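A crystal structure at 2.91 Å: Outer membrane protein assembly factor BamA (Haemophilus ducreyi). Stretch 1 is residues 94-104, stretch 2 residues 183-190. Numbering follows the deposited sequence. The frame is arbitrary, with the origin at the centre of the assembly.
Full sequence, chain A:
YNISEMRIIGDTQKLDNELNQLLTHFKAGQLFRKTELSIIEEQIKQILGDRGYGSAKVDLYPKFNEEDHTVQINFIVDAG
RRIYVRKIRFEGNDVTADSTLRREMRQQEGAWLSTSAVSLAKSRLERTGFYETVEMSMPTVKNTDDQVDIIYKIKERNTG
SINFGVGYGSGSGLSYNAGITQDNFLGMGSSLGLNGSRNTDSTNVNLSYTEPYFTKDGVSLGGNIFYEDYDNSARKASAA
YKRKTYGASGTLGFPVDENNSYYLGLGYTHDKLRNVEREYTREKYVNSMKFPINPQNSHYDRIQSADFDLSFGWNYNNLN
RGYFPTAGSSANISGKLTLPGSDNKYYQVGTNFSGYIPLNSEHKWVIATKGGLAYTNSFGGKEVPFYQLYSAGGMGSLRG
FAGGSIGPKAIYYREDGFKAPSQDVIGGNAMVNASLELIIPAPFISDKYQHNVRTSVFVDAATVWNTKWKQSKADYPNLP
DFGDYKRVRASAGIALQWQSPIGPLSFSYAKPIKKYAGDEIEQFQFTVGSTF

Stretch 1 (94-104) DVTADSTLRRE
Stretch 2 (183-190) DNFLGMGS

A glycine in a tight turn lets another segment approach its backbone more closely than any side chain would allow, and the contact between residues 94-104 and 183-190 of BamA is a compact example. The first stretch runs as a loop into a short helix, residues 98-101, with Ala 97 (phi/psi 162/133) at the N-cap position. Leu 101 N donates to Ala 97 O at 3.3 Å and Arg 102 N to Asp 98 O at 2.7 Å; Arg 102, at -83/74, is the first residue to leave helical geometry. The second stretch turns a corner at Asp 183 and Asn 184, the latter at 54/27, passes through a cis peptide bond before Leu 186 (-113/86), and continues through Gly 187 (78/1), Met 188 (-96/1) and Gly 189 (78/3). A very short bond, Gly 187 N to Asn 184 O at 2.4 Å, closes this turn.

In register, Thr 96 CA lies 3.7 Å from Gly 187 CA, and Thr 100 CA lies 5.7 Å from Met 188 CA. The first spacing leaves no room for a side chain: an ideal CB on Gly 187 would sit 2.2 Å from Val 95 O and 2.3 Å from Thr 96 O. Instead, Gly 187 CA makes CA-H...O contacts with Val 95 O at 3.5 Å and Thr 96 O at 3.2 Å. The packing has an awkward side, since Thr 96 O and Gly 187 O, both acceptors, stand 2.8 Å apart without a hydrogen bond.

Gly 187 O does find a donor in Thr 100 OG1, at 2.9 Å. The CA-to-CB bond of Thr 100 (chi1 -57°, m) points toward the second stretch, and its CG2 packs 3.6 Å from Gly 189 CA. Here too a side chain would intrude: an ideal CB on Gly 189 would come within 2.9 Å of Thr 100 CG2 and 2.4 Å of Arg 103 NH1. Positive phi independently favours glycine at both sites.

Asn 184 (chi1 -171°, t; chi2 20°) ties the turn to its neighbour. Its ND2 donates to Thr 96 OG1 at 3.3 Å with a nearly straight angle of 162°, Thr 96 having chi1 -65° (m), while its OD1 accepts from Gly 189 N at 3.1 Å within the turn. Arg 103, with chi1 128° and chi2 -132° between wells and chi3 -88° (m), brings NH1 to 3.8 Å from Gly 189 CA and 3.7 Å from Met 188 O, a contact without a hydrogen bond. Met 188 directs its CB away, with chi1 -68° (m) and chi2 and chi3 both t. The whole contact buries 295 Å².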

# COMPACT_ATOMS: atom_id res chain seq x y z
N ASP A 94 12.63 -7.66 28.66
CA ASP A 94 12.69 -9.05 29.08
C ASP A 94 12.43 -10.01 27.94
O ASP A 94 13.04 -11.08 27.86
CB ASP A 94 11.71 -9.31 30.22
CG ASP A 94 12.05 -8.52 31.46
OD1 ASP A 94 13.25 -8.49 31.82
OD2 ASP A 94 11.13 -7.90 32.05
N VAL A 95 11.54 -9.62 27.05
CA VAL A 95 11.25 -10.51 25.95
C VAL A 95 11.94 -10.05 24.69
O VAL A 95 12.29 -10.87 23.85
CB VAL A 95 9.72 -10.78 25.76
CG1 VAL A 95 8.91 -10.22 26.93
CG2 VAL A 95 9.22 -10.25 24.42
N THR A 96 12.19 -8.74 24.57
CA THR A 96 12.62 -8.20 23.26
C THR A 96 13.95 -8.70 22.70
O THR A 96 13.99 -9.81 22.18
CB THR A 96 12.39 -6.68 23.14
OG1 THR A 96 10.97 -6.44 23.19
CG2 THR A 96 12.88 -6.15 21.81
N ALA A 97 15.03 -7.92 22.80
CA ALA A 97 16.32 -8.23 22.15
C ALA A 97 17.15 -6.99 22.07
O ALA A 97 16.66 -5.94 21.66
CB ALA A 97 16.14 -8.77 20.73
N ASP A 98 18.41 -7.10 22.45
CA ASP A 98 19.32 -5.99 22.29
C ASP A 98 19.29 -5.60 20.83
O ASP A 98 19.24 -4.42 20.50
CB ASP A 98 20.74 -6.37 22.72
CG ASP A 98 21.67 -5.19 22.72
OD1 ASP A 98 22.27 -4.90 21.65
OD2 ASP A 98 21.81 -4.55 23.78
N SER A 99 19.27 -6.61 19.96
CA SER A 99 19.18 -6.43 18.52
C SER A 99 18.02 -5.52 18.17
O SER A 99 18.22 -4.43 17.64
CB SER A 99 18.98 -7.78 17.83
OG SER A 99 19.76 -8.81 18.42
N THR A 100 16.82 -5.98 18.49
CA THR A 100 15.59 -5.33 18.02
C THR A 100 15.41 -3.87 18.48
O THR A 100 14.71 -3.09 17.85
CB THR A 100 14.36 -6.23 18.34
OG1 THR A 100 14.56 -7.51 17.73
CG2 THR A 100 13.06 -5.64 17.80
N LEU A 101 16.08 -3.50 19.57
CA LEU A 101 16.09 -2.11 20.03
C LEU A 101 17.32 -1.37 19.47
O LEU A 101 17.23 -0.21 19.06
CB LEU A 101 16.07 -2.04 21.57
CG LEU A 101 14.91 -2.63 22.39
CD1 LEU A 101 15.45 -3.49 23.52
CD2 LEU A 101 14.00 -1.57 22.97
N ARG A 102 18.46 -2.04 19.44
CA ARG A 102 19.67 -1.46 18.87
C ARG A 102 19.64 -1.64 17.36
O ARG A 102 20.35 -2.48 16.80
CB ARG A 102 20.93 -2.08 19.47
CG ARG A 102 22.21 -1.42 19.02
CD ARG A 102 23.36 -1.91 19.86
NE ARG A 102 23.28 -1.40 21.23
CZ ARG A 102 23.58 -2.12 22.30
NH1 ARG A 102 23.49 -1.58 23.51
NH2 ARG A 102 23.97 -3.38 22.16
N ARG A 103 18.80 -0.85 16.73
CA ARG A 103 18.57 -0.92 15.30
C ARG A 103 17.92 0.41 15.06
O ARG A 103 18.08 1.03 14.01
CB ARG A 103 17.63 -2.07 14.96
CG ARG A 103 16.42 -1.69 14.09
CD ARG A 103 15.10 -2.26 14.64
NE ARG A 103 14.81 -3.61 14.16
CZ ARG A 103 13.63 -4.22 14.30
NH1 ARG A 103 13.46 -5.45 13.81
NH2 ARG A 103 12.63 -3.60 14.91
N GLU A 104 17.19 0.86 16.07
CA GLU A 104 16.60 2.18 16.05
C GLU A 104 17.53 3.22 16.70
O GLU A 104 17.23 4.41 16.70
CB GLU A 104 15.22 2.17 16.72
CG GLU A 104 14.19 1.29 15.99
CD GLU A 104 13.78 1.82 14.61
OE1 GLU A 104 13.06 1.10 13.89
OE2 GLU A 104 14.18 2.96 14.25
N ASP A 183 2.86 -9.42 16.92
CA ASP A 183 3.97 -8.61 16.47
C ASP A 183 5.15 -8.77 17.40
O ASP A 183 5.01 -9.28 18.51
CB ASP A 183 3.56 -7.16 16.43
CG ASP A 183 3.83 -6.57 15.12
OD1 ASP A 183 5.01 -6.65 14.70
OD2 ASP A 183 2.86 -6.06 14.51
N ASN A 184 6.31 -8.31 16.94
CA ASN A 184 7.53 -8.42 17.73
C ASN A 184 7.77 -9.89 18.17
O ASN A 184 8.37 -10.15 19.20
CB ASN A 184 7.46 -7.45 18.90
CG ASN A 184 8.77 -7.35 19.65
OD1 ASN A 184 9.82 -7.70 19.11
ND2 ASN A 184 8.71 -6.89 20.89
N PHE A 185 7.25 -10.82 17.38
CA PHE A 185 7.51 -12.25 17.50
C PHE A 185 8.93 -12.49 17.06
O PHE A 185 9.30 -12.08 15.98
CB PHE A 185 6.60 -12.97 16.50
CG PHE A 185 6.84 -14.46 16.38
CD1 PHE A 185 7.88 -14.96 15.61
CD2 PHE A 185 5.97 -15.36 16.98
CE1 PHE A 185 8.08 -16.32 15.48
CE2 PHE A 185 6.16 -16.72 16.85
CZ PHE A 185 7.21 -17.20 16.10
N LEU A 186 9.75 -13.13 17.88
CA LEU A 186 9.47 -13.37 19.27
C LEU A 186 10.53 -12.52 19.91
O LEU A 186 11.62 -13.01 20.19
CB LEU A 186 9.78 -14.82 19.64
CG LEU A 186 9.46 -16.00 18.71
CD1 LEU A 186 10.64 -16.38 17.83
CD2 LEU A 186 9.02 -17.18 19.57
N GLY A 187 10.25 -11.24 20.10
CA GLY A 187 11.26 -10.30 20.55
C GLY A 187 12.17 -9.90 19.41
O GLY A 187 13.09 -9.11 19.60
N MET A 188 11.91 -10.45 18.22
CA MET A 188 12.76 -10.24 17.05
C MET A 188 12.28 -9.12 16.11
O MET A 188 12.88 -8.88 15.06
CB MET A 188 12.85 -11.54 16.26
CG MET A 188 13.62 -12.65 16.94
SD MET A 188 13.49 -14.21 16.02
CE MET A 188 14.57 -15.17 17.08
N GLY A 189 11.19 -8.46 16.46
CA GLY A 189 10.71 -7.35 15.67
C GLY A 189 9.97 -7.73 14.40
O GLY A 189 9.55 -6.87 13.63
N SER A 190 9.78 -9.02 14.18
CA SER A 190 8.99 -9.44 13.04
C SER A 190 7.49 -9.60 13.37
O SER A 190 7.01 -9.15 14.41
CB SER A 190 9.56 -10.73 12.47
OG SER A 190 9.76 -11.68 13.50